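Local coordinates for lipopolysaccharide biosynthesis protein wbpB (Thermus thermophilus HB27, PDB 3OA0) that probably oxidises the 3'' hydroxyl of UDP-N-acetyl-D-glucosaminuronic acid with NAD+, a step in making lipopolysaccharide sugars, using 2-oxoglutarate to regenerate the cofactor, at residues V106-E111 and V290-R295; G179-I184 and W225-D230. All coordinates share one frame; numbering follows the deposited sequence.

Contact 1: V106-E111 and V290-R295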
ATOM      1  N   VAL A 106      18.286 -16.506  -0.071  1.00 23.15           N
ATOM      2  CA  VAL A 106      18.497 -15.064  -0.168  1.00 21.79           C
ATOM      3  C   VAL A 106      18.877 -14.744  -1.617  1.00 22.44           C
ATOM      4  O   VAL A 106      18.986 -15.651  -2.433  1.00 23.77           O
ATOM      5  CB  VAL A 106      19.662 -14.619   0.686  1.00 22.84           C
ATOM      6  CG1 VAL A 106      19.275 -14.778   2.199  1.00 25.10           C
ATOM      7  CG2 VAL A 106      20.893 -15.451   0.285  1.00 21.88           C
ATOM      8  N   LEU A 107      19.096 -13.491  -1.977  1.00 21.94           N
ATOM      9  CA  LEU A 107      19.337 -13.257  -3.401  1.00 22.98           C
ATOM     10  C   LEU A 107      20.817 -13.246  -3.735  1.00 23.26           C
ATOM     11  O   LEU A 107      21.153 -13.526  -4.879  1.00 21.81           O
ATOM     12  CB  LEU A 107      18.743 -11.930  -3.858  1.00 22.43           C
ATOM     13  CG  LEU A 107      17.208 -11.879  -3.863  1.00 22.61           C
ATOM     14  CD1 LEU A 107      16.769 -10.382  -4.083  1.00 25.69           C
ATOM     15  CD2 LEU A 107      16.643 -12.830  -4.884  1.00 22.04           C
ATOM     16  N   TRP A 108      21.674 -12.896  -2.767  1.00 23.59           N
ATOM     17  CA  TRP A 108      23.114 -12.662  -3.020  1.00 23.92           C
ATOM     18  C   TRP A 108      24.104 -13.524  -2.213  1.00 23.58           C
ATOM     19  O   TRP A 108      23.897 -13.787  -1.012  1.00 21.65           O
ATOM     20  CB  TRP A 108      23.442 -11.197  -2.758  1.00 24.59           C
ATOM     21  CG  TRP A 108      22.637 -10.313  -3.625  1.00 29.08           C
ATOM     22  CD1 TRP A 108      21.515  -9.619  -3.282  1.00 31.50           C
ATOM     23  CD2 TRP A 108      22.852 -10.083  -5.029  1.00 30.67           C
ATOM     24  NE1 TRP A 108      21.034  -8.946  -4.386  1.00 31.34           N
ATOM     25  CE2 TRP A 108      21.851  -9.189  -5.459  1.00 30.52           C
ATOM     26  CE3 TRP A 108      23.827 -10.512  -5.946  1.00 26.64           C
ATOM     27  CZ2 TRP A 108      21.767  -8.743  -6.783  1.00 32.98           C
ATOM     28  CZ3 TRP A 108      23.758 -10.054  -7.255  1.00 31.10           C
ATOM     29  CH2 TRP A 108      22.734  -9.176  -7.664  1.00 30.11           C
ATOM     30  N   PRO A 109      25.166 -14.006  -2.892  1.00 23.52           N
ATOM     31  CA  PRO A 109      26.231 -14.731  -2.169  1.00 25.18           C
ATOM     32  C   PRO A 109      26.727 -14.001  -0.901  1.00 24.04           C
ATOM     33  O   PRO A 109      26.930 -14.626   0.136  1.00 24.89           O
ATOM     34  CB  PRO A 109      27.374 -14.805  -3.217  1.00 25.85           C
ATOM     35  CG  PRO A 109      26.691 -14.711  -4.510  1.00 25.44           C
ATOM     36  CD  PRO A 109      25.450 -13.874  -4.337  1.00 22.70           C
ATOM     37  N   GLU A 110      26.897 -12.691  -0.989  1.00 24.68           N
ATOM     38  CA  GLU A 110      27.322 -11.840   0.113  1.00 28.34           C
ATOM     39  C   GLU A 110      26.396 -11.903   1.321  1.00 28.90           C
ATOM     40  O   GLU A 110      26.836 -11.730   2.458  1.00 30.19           O
ATOM     41  CB  GLU A 110      27.240 -10.429  -0.439  1.00 29.91           C
ATOM     42  CG  GLU A 110      28.067  -9.382   0.248  1.00 39.29           C
ATOM     43  CD  GLU A 110      27.482  -7.984   0.043  1.00 50.40           C
ATOM     44  OE1 GLU A 110      27.154  -7.333   1.061  1.00 54.61           O
ATOM     45  OE2 GLU A 110      27.319  -7.557  -1.128  1.00 54.17           O
ATOM     46  N   GLU A 111      25.103 -12.139   1.095  1.00 29.52           N
ATOM     47  CA  GLU A 111      24.158 -12.307   2.197  1.00 29.60           C
ATOM     48  C   GLU A 111      24.320 -13.673   2.860  1.00 30.55           C
ATOM     49  O   GLU A 111      24.191 -13.793   4.085  1.00 28.34           O
ATOM     50  CB  GLU A 111      22.708 -12.157   1.744  1.00 29.03           C
ATOM     51  CG  GLU A 111      22.406 -10.747   1.313  1.00 32.09           C
ATOM     52  CD  GLU A 111      21.187 -10.630   0.424  1.00 33.06           C
ATOM     53  OE1 GLU A 111      20.759 -11.616  -0.231  1.00 35.50           O
ATOM     54  OE2 GLU A 111      20.682  -9.492   0.361  1.00 35.85           O
ATOM     55  N   VAL A 290      25.130 -19.318  -8.495  1.00 19.31           N
ATOM     56  CA  VAL A 290      24.830 -19.433  -9.938  1.00 19.67           C
ATOM     57  C   VAL A 290      23.742 -18.426 -10.341  1.00 19.19           C
ATOM     58  O   VAL A 290      23.887 -17.695 -11.330  1.00 19.18           O
ATOM     59  CB  VAL A 290      24.372 -20.854 -10.313  1.00 20.00           C
ATOM     60  CG1 VAL A 290      23.947 -20.909 -11.772  1.00 20.00           C
ATOM     61  CG2 VAL A 290      25.479 -21.860 -10.035  1.00 20.00           C
ATOM     62  N   ALA A 291      22.655 -18.356  -9.570  1.00 18.28           N
ATOM     63  CA  ALA A 291      21.558 -17.428  -9.914  1.00 18.77           C
ATOM     64  C   ALA A 291      22.011 -15.966  -9.960  1.00 18.79           C
ATOM     65  O   ALA A 291      21.654 -15.198 -10.873  1.00 21.13           O
ATOM     66  CB  ALA A 291      20.352 -17.589  -8.956  1.00 16.82           C
ATOM     67  N   ALA A 292      22.815 -15.573  -8.981  1.00 19.04           N
ATOM     68  CA  ALA A 292      23.412 -14.241  -9.009  1.00 21.07           C
ATOM     69  C   ALA A 292      24.262 -14.004 -10.272  1.00 22.66           C
ATOM     70  O   ALA A 292      24.158 -12.937 -10.861  1.00 22.87           O
ATOM     71  CB  ALA A 292      24.243 -13.979  -7.725  1.00 21.03           C
ATOM     72  N   LEU A 293      25.041 -14.986 -10.738  1.00 24.91           N
ATOM     73  CA  LEU A 293      25.810 -14.835 -11.973  1.00 26.75           C
ATOM     74  C   LEU A 293      24.871 -14.691 -13.162  1.00 28.74           C
ATOM     75  O   LEU A 293      25.083 -13.829 -14.020  1.00 30.42           O
ATOM     76  CB  LEU A 293      26.720 -16.048 -12.194  1.00 27.93           C
ATOM     77  CG  LEU A 293      27.965 -16.096 -11.305  1.00 29.58           C
ATOM     78  CD1 LEU A 293      28.609 -17.492 -11.303  1.00 29.95           C
ATOM     79  CD2 LEU A 293      28.959 -15.006 -11.676  1.00 30.67           C
ATOM     80  N   LEU A 294      23.814 -15.504 -13.187  1.00 30.22           N
ATOM     81  CA  LEU A 294      22.880 -15.553 -14.320  1.00 31.34           C
ATOM     82  C   LEU A 294      22.168 -14.217 -14.475  1.00 31.86           C
ATOM     83  O   LEU A 294      21.710 -13.799 -15.559  1.00 31.03           O
ATOM     84  CB  LEU A 294      21.834 -16.657 -14.113  1.00 31.50           C
ATOM     85  CG  LEU A 294      22.310 -18.107 -14.072  1.00 33.66           C
ATOM     86  CD1 LEU A 294      21.126 -19.073 -13.939  1.00 36.89           C
ATOM     87  CD2 LEU A 294      23.078 -18.333 -15.356  1.00 34.65           C
ATOM     88  N   ARG A 295      22.083 -13.549 -13.334  1.00 32.11           N
ATOM     89  CA  ARG A 295      21.279 -12.353 -13.196  1.00 33.08           C
ATOM     90  C   ARG A 295      22.124 -11.193 -13.688  1.00 33.38           C
ATOM     91  O   ARG A 295      21.563 -10.231 -14.176  1.00 33.56           O
ATOM     92  CB  ARG A 295      20.921 -12.193 -11.704  1.00 33.58           C
ATOM     93  CG  ARG A 295      20.314 -10.911 -11.231  1.00 30.68           C
ATOM     94  CD  ARG A 295      20.108 -10.918  -9.699  1.00 24.17           C
ATOM     95  NE  ARG A 295      19.554 -12.174  -9.206  1.00 18.97           N
ATOM     96  CZ  ARG A 295      19.912 -12.702  -8.040  1.00 21.38           C
ATOM     97  NH1 ARG A 295      20.833 -12.101  -7.313  1.00 22.15           N
ATOM     98  NH2 ARG A 295      19.407 -13.857  -7.639  1.00 21.37           N
TER
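The carbonyl oxygen of Leu107 is gripped end-on by the guanidinium group of Arg295, whose two terminal nitrogens both donate to this one atom. The stronger bond runs from Arg295 NH1 to Leu107 O, 2.8 Å long and nearly straight at 162°, although this donor stands well above the carbonyl plane. Arg295 NH2 reaches Leu107 O at 3.3 Å with a more bent N-H, but lies in the carbonyl plane on a lone pair. The oxygen itself sits close to the plane of the guanidinium.

The same guanidinium turns its edge to the face of the Trp108 indole. Arg295 NH1 hangs over that face, 3.5 Å from Trp108 CH2, and the two planes are almost perpendicular. Arg295 CZ lies 4.5 Å from the centroid of the six-membered ring, close to the ring normal, a cation-pi contact. With CG anti to the backbone N (chi1 169°), the arginine chain runs out extended and bends at chi3, which turns the guanidinium toward Leu107 O; CD lies over the same face of the benzo ring, toward its rim.

Beside this polar grip, Ala292 CB packs on Pro109 CD at 3.6 Å and on Trp108 CE3 at 3.9 Å. Trp108 is the N-cap residue of helix 109-122, and its backbone N donates to Glu111 OE1 over 3.0 Å, tying the helix start to the turn before it.

Arg295 NE and NH2 have further partners in Gly178 O and Thr182 OG1. Shared among backbone oxygens, a hydroxyl and an indole face, the guanidinium is fixed in rotation, and its positive charge is probably stabilised partly by the pi cloud.

Contact 2: G179-I184 and W225-D230. With HP7 ((2S,3S,4R,5R,6R)-5-acetamido-6-[[[(2R,3S,4R,5R)-5-(2,4-dioxopyrimidin-1-yl)-3,4-dihydroxy-oxolan-2-yl]methoxy-hydroxy-phosphoryl]oxy-hydroxy-phosphoryl]oxy-3,4-dihydroxy-oxane-2-carboxylic acid), chain F.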
ATOM      1  N   GLY A 179      14.868 -11.739 -10.767  1.00 16.89           N
ATOM      2  CA  GLY A 179      14.842 -12.118 -12.176  1.00 18.38           C
ATOM      3  C   GLY A 179      14.185 -13.471 -12.415  1.00 19.56           C
ATOM      4  O   GLY A 179      14.050 -14.300 -11.511  1.00 17.18           O
ATOM      5  N   LEU A 180      13.730 -13.687 -13.645  1.00 18.85           N
ATOM      6  CA  LEU A 180      13.112 -14.954 -14.058  1.00 20.35           C
ATOM      7  C   LEU A 180      13.901 -16.186 -13.617  1.00 21.50           C
ATOM      8  O   LEU A 180      13.358 -17.125 -13.011  1.00 19.63           O
ATOM      9  CB  LEU A 180      13.078 -14.921 -15.578  1.00 20.42           C
ATOM     10  CG  LEU A 180      12.145 -15.888 -16.277  1.00 22.88           C
ATOM     11  CD1 LEU A 180      10.878 -15.676 -15.518  1.00 28.80           C
ATOM     12  CD2 LEU A 180      11.945 -15.518 -17.751  1.00 26.14           C
ATOM     13  N   ALA A 181      15.185 -16.209 -13.989  1.00 23.00           N
ATOM     14  CA  ALA A 181      16.031 -17.359 -13.709  1.00 23.89           C
ATOM     15  C   ALA A 181      16.065 -17.672 -12.209  1.00 25.48           C
ATOM     16  O   ALA A 181      16.131 -18.863 -11.855  1.00 27.26           O
ATOM     17  CB  ALA A 181      17.461 -17.100 -14.165  1.00 23.84           C
ATOM     18  N   THR A 182      16.125 -16.632 -11.376  1.00 22.52           N
ATOM     19  CA  THR A 182      16.028 -16.827  -9.912  1.00 23.84           C
ATOM     20  C   THR A 182      14.629 -17.331  -9.568  1.00 25.03           C
ATOM     21  O   THR A 182      14.433 -18.423  -9.022  1.00 25.05           O
ATOM     22  CB  THR A 182      16.369 -15.569  -9.111  1.00 23.98           C
ATOM     23  OG1 THR A 182      17.743 -15.206  -9.326  1.00 26.36           O
ATOM     24  CG2 THR A 182      16.225 -15.779  -7.587  1.00 21.92           C
ATOM     25  N   ASN A 183      13.621 -16.551  -9.948  1.00 25.24           N
ATOM     26  CA  ASN A 183      12.315 -16.813  -9.367  1.00 25.54           C
ATOM     27  C   ASN A 183      11.673 -18.068  -9.951  1.00 26.11           C
ATOM     28  O   ASN A 183      11.060 -18.831  -9.218  1.00 26.38           O
ATOM     29  CB  ASN A 183      11.374 -15.620  -9.521  1.00 24.45           C
ATOM     30  CG  ASN A 183      10.059 -15.843  -8.793  1.00 24.99           C
ATOM     31  OD1 ASN A 183      10.051 -15.901  -7.568  1.00 29.50           O
ATOM     32  ND2 ASN A 183       8.980 -16.041  -9.539  1.00 25.02           N
ATOM     33  N   ILE A 184      11.746 -18.322 -11.246  1.00 27.34           N
ATOM     34  CA  ILE A 184      11.215 -19.626 -11.599  1.00 29.57           C
ATOM     35  C   ILE A 184      12.274 -20.708 -11.784  1.00 30.77           C
ATOM     36  O   ILE A 184      11.895 -21.856 -12.045  1.00 31.41           O
ATOM     37  CB  ILE A 184      10.325 -19.608 -12.834  1.00 30.69           C
ATOM     38  CG1 ILE A 184      11.162 -19.458 -14.095  1.00 32.15           C
ATOM     39  CG2 ILE A 184       9.250 -18.505 -12.752  1.00 28.95           C
ATOM     40  CD1 ILE A 184      10.581 -20.291 -15.206  1.00 37.00           C
ATOM     41  N   TRP A 225      20.097 -25.402 -20.589  1.00 15.27           N
ATOM     42  CA  TRP A 225      18.855 -25.174 -19.846  1.00 17.64           C
ATOM     43  C   TRP A 225      18.007 -24.096 -20.495  1.00 18.31           C
ATOM     44  O   TRP A 225      18.575 -23.171 -21.103  1.00 17.78           O
ATOM     45  CB  TRP A 225      19.101 -24.759 -18.386  1.00 16.67           C
ATOM     46  CG  TRP A 225      20.060 -23.584 -18.185  1.00 20.95           C
ATOM     47  CD1 TRP A 225      21.446 -23.635 -18.111  1.00 18.77           C
ATOM     48  CD2 TRP A 225      19.715 -22.198 -18.067  1.00 20.40           C
ATOM     49  NE1 TRP A 225      21.957 -22.370 -17.972  1.00 19.14           N
ATOM     50  CE2 TRP A 225      20.918 -21.479 -17.915  1.00 17.92           C
ATOM     51  CE3 TRP A 225      18.497 -21.503 -18.033  1.00 20.11           C
ATOM     52  CZ2 TRP A 225      20.947 -20.087 -17.733  1.00 21.94           C
ATOM     53  CZ3 TRP A 225      18.529 -20.118 -17.875  1.00 22.41           C
ATOM     54  CH2 TRP A 225      19.751 -19.427 -17.731  1.00 21.73           C
ATOM     55  N   PHE A 226      16.683 -24.193 -20.326  1.00 17.70           N
ATOM     56  CA  PHE A 226      15.723 -23.242 -20.937  1.00 19.43           C
ATOM     57  C   PHE A 226      14.569 -23.072 -19.965  1.00 19.83           C
ATOM     58  O   PHE A 226      13.983 -24.077 -19.529  1.00 18.70           O
ATOM     59  CB  PHE A 226      15.129 -23.813 -22.228  1.00 20.04           C
ATOM     60  CG  PHE A 226      14.126 -22.898 -22.930  1.00 21.52           C
ATOM     61  CD1 PHE A 226      14.544 -22.000 -23.900  1.00 24.17           C
ATOM     62  CD2 PHE A 226      12.776 -22.966 -22.643  1.00 23.24           C
ATOM     63  CE1 PHE A 226      13.625 -21.183 -24.571  1.00 21.96           C
ATOM     64  CE2 PHE A 226      11.870 -22.160 -23.298  1.00 24.73           C
ATOM     65  CZ  PHE A 226      12.280 -21.268 -24.261  1.00 22.33           C
ATOM     66  N   LEU A 227      14.285 -21.824 -19.614  1.00 19.13           N
ATOM     67  CA  LEU A 227      13.236 -21.499 -18.661  1.00 21.68           C
ATOM     68  C   LEU A 227      12.313 -20.473 -19.279  1.00 21.90           C
ATOM     69  O   LEU A 227      12.792 -19.439 -19.749  1.00 22.36           O
ATOM     70  CB  LEU A 227      13.830 -20.802 -17.419  1.00 21.99           C
ATOM     71  CG  LEU A 227      14.799 -21.649 -16.595  1.00 25.77           C
ATOM     72  CD1 LEU A 227      15.520 -20.819 -15.497  1.00 27.79           C
ATOM     73  CD2 LEU A 227      14.140 -22.904 -16.020  1.00 27.85           C
ATOM     74  N   SER A 228      11.003 -20.696 -19.175  1.00 23.08           N
ATOM     75  CA  SER A 228      10.046 -19.739 -19.741  1.00 24.74           C
ATOM     76  C   SER A 228       8.724 -19.621 -18.966  1.00 24.52           C
ATOM     77  O   SER A 228       8.205 -20.567 -18.337  1.00 23.32           O
ATOM     78  CB  SER A 228       9.836 -19.994 -21.240  1.00 25.83           C
ATOM     79  OG  SER A 228       9.044 -18.964 -21.836  1.00 27.74           O
ATOM     80  N   ILE A 229       8.216 -18.395 -18.947  1.00 26.64           N
ATOM     81  CA  ILE A 229       6.851 -18.180 -18.482  1.00 28.97           C
ATOM     82  C   ILE A 229       5.863 -18.024 -19.637  1.00 31.60           C
ATOM     83  O   ILE A 229       4.703 -17.713 -19.410  1.00 32.52           O
ATOM     84  CB  ILE A 229       6.708 -16.981 -17.500  1.00 28.56           C
ATOM     85  CG1 ILE A 229       7.209 -15.701 -18.175  1.00 22.20           C
ATOM     86  CG2 ILE A 229       7.373 -17.309 -16.139  1.00 28.31           C
ATOM     87  CD1 ILE A 229       6.830 -14.342 -17.502  1.00 23.74           C
ATOM     88  N   ASP A 230       6.295 -18.214 -20.873  1.00 34.75           N
ATOM     89  CA  ASP A 230       5.366 -18.139 -22.003  1.00 36.94           C
ATOM     90  C   ASP A 230       4.891 -19.529 -22.422  1.00 39.85           C
ATOM     91  O   ASP A 230       5.686 -20.306 -22.972  1.00 40.34           O
ATOM     92  CB  ASP A 230       6.065 -17.494 -23.179  1.00 35.42           C
ATOM     93  CG  ASP A 230       5.161 -17.417 -24.383  1.00 37.98           C
ATOM     94  OD1 ASP A 230       4.071 -18.028 -24.292  1.00 38.43           O
ATOM     95  OD2 ASP A 230       5.570 -16.792 -25.380  1.00 34.62           O
TER
HETATM   96  N1  HP7 F 312       0.283 -20.639  -9.402  1.00 48.65           N
HETATM   97  C2  HP7 F 312      -0.392 -19.711  -8.731  1.00500.00           C
HETATM   98  O2  HP7 F 312      -1.640 -19.790  -8.625  1.00 41.88           O
HETATM   99  N3  HP7 F 312       0.293 -18.691  -8.193  1.00 30.84           N
HETATM  100  C4  HP7 F 312       1.635 -18.526  -8.278  1.00 51.26           C
HETATM  101  O4  HP7 F 312       2.176 -17.530  -7.724  1.00 46.42           O
HETATM  102  C5  HP7 F 312       2.339 -19.496  -8.984  1.00 40.70           C
HETATM  103  C6  HP7 F 312       1.616 -20.561  -9.537  1.00 54.31           C
HETATM  104  PA  HP7 F 312       2.825 -24.734 -10.917  1.00144.06           P
HETATM  105  PB  HP7 F 312       4.441 -24.062  -8.666  1.00 94.49           P
HETATM  106  O'P HP7 F 312       5.594 -19.072 -10.995  1.00 94.59           O
HETATM  107  O'Q HP7 F 312       5.859 -17.678  -9.385  1.00 33.87           O
HETATM  108  C1' HP7 F 312       6.478 -22.403  -9.069  1.00448.70           C
HETATM  109  O1A HP7 F 312       2.974 -24.015 -12.235  1.00 53.69           O
HETATM  110  O1B HP7 F 312       5.509 -25.070  -9.041  1.00 62.66           O
HETATM  111  C1C HP7 F 312      -0.614 -21.691  -9.885  1.00 46.39           C
HETATM  112  C2' HP7 F 312       7.747 -22.384  -8.214  1.00 45.41           C
HETATM  113  N2' HP7 F 312       7.959 -23.696  -7.603  1.00 49.67           N
HETATM  114  O2A HP7 F 312       3.475 -26.081 -10.698  1.00500.00           O
HETATM  115  O2B HP7 F 312       3.451 -24.405  -7.567  1.00 57.98           O
HETATM  116  C2C HP7 F 312      -0.225 -22.304 -11.217  1.00382.84           C
HETATM  117  O2C HP7 F 312      -0.989 -21.636 -12.219  1.00 43.93           O
HETATM  118  C3' HP7 F 312       7.858 -21.140  -7.325  1.00124.93           C
HETATM  119  O3' HP7 F 312       9.173 -21.082  -6.747  1.00 53.00           O
HETATM  120  O3A HP7 F 312       3.449 -23.669  -9.881  1.00 73.60           O
HETATM  121  O3B HP7 F 312       5.276 -22.711  -8.351  1.00 80.95           O
HETATM  122  C3C HP7 F 312      -0.705 -23.737 -11.066  1.00 73.82           C
HETATM  123  O3C HP7 F 312      -2.070 -23.782 -11.485  1.00 61.35           O
HETATM  124  C4' HP7 F 312       7.550 -19.868  -8.125  1.00 84.32           C
HETATM  125  O4' HP7 F 312       7.510 -18.695  -7.294  1.00 55.26           O
HETATM  126  C4C HP7 F 312      -0.664 -24.026  -9.577  1.00107.94           C
HETATM  127  O4C HP7 F 312      -0.769 -22.754  -8.931  1.00 59.13           O
HETATM  128  C5' HP7 F 312       6.241 -20.018  -8.905  1.00491.23           C
HETATM  129  O5' HP7 F 312       6.396 -21.153  -9.753  1.00 79.62           O
HETATM  130  C5C HP7 F 312       0.674 -24.709  -9.331  1.00118.32           C
HETATM  131  O5C HP7 F 312       1.247 -24.885 -10.627  1.00 58.20           O
HETATM  132  C6' HP7 F 312       5.876 -18.858  -9.796  1.00 51.15           C
HETATM  133  C7' HP7 F 312       8.241 -24.750  -8.381  1.00133.22           C
HETATM  134  O7' HP7 F 312       8.474 -24.588  -9.568  1.00 82.25           O
HETATM  135  C8' HP7 F 312       8.278 -26.155  -7.854  1.00 48.68           C
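The short helix 180-183, one turn beside the active site, packs through its apolar side on the end of strand 221-228 in the mixed sheet of the C-terminal domain. Leu227 fills the middle: its CD1 lies 3.9 Å from Ala181 CA, while its CB meets Ile184 CD1 at 4.0 Å, the two side chains running antiparallel alongside one another. Ile184 CD1 also touches the backbone at Ser228 O, 3.9 Å away.

Just beyond the strand, Ile229 turns its CG2 branch to the helix, reaching Leu180 CD1 at 3.9 Å and Ile184 CG2 at 4.1 Å. In Ile229, CG2 lies anti to the carbonyl carbon, and this sets the methyl against both helix side chains. Ile229 lies within an ST turn, in which Asp230 N donates to Ser228 OG, which also bonds Thr210 O.

From the same helical turn, Asn183 faces the ligands: ND2 comes within 3.5 Å of carboxylate atom O'Q of the UDP-sugar HP7, and the residue touches NAD. Asn82 and Tyr166 hold its amide by hydrogen bonds. Helix 180-183 covers the sheet face that bears Tyr158 and Thr160, both 2-oxoglutarate-binding residues, an arrangement consistent with the C-terminal alpha/beta domain of Gfo/Idh/MocA oxidoreductases.

Contact 1 joins the Rossmann-fold part of the chain to helix 281-296 and is only partly buried; contact 2 lies within the C-terminal alpha/beta domain and is buried. Their chemistry follows suit: a charged side chain held by a backbone oxygen and an indole face in the first, interlocking aliphatic branches in the second. Helix 180-183 connects them, since Thr182 turns away from the sheet toward contact 1, where its OG1 is 2.7 Å from Arg295 NH2 and its CG2 packs on Leu107 CD2. A second bridge is apolar, Leu294 CD2 against Trp225 CZ2 at 3.6 Å. Strand 221-228, helix 281-296 and the cofactor-binding half thus meet around one short helix.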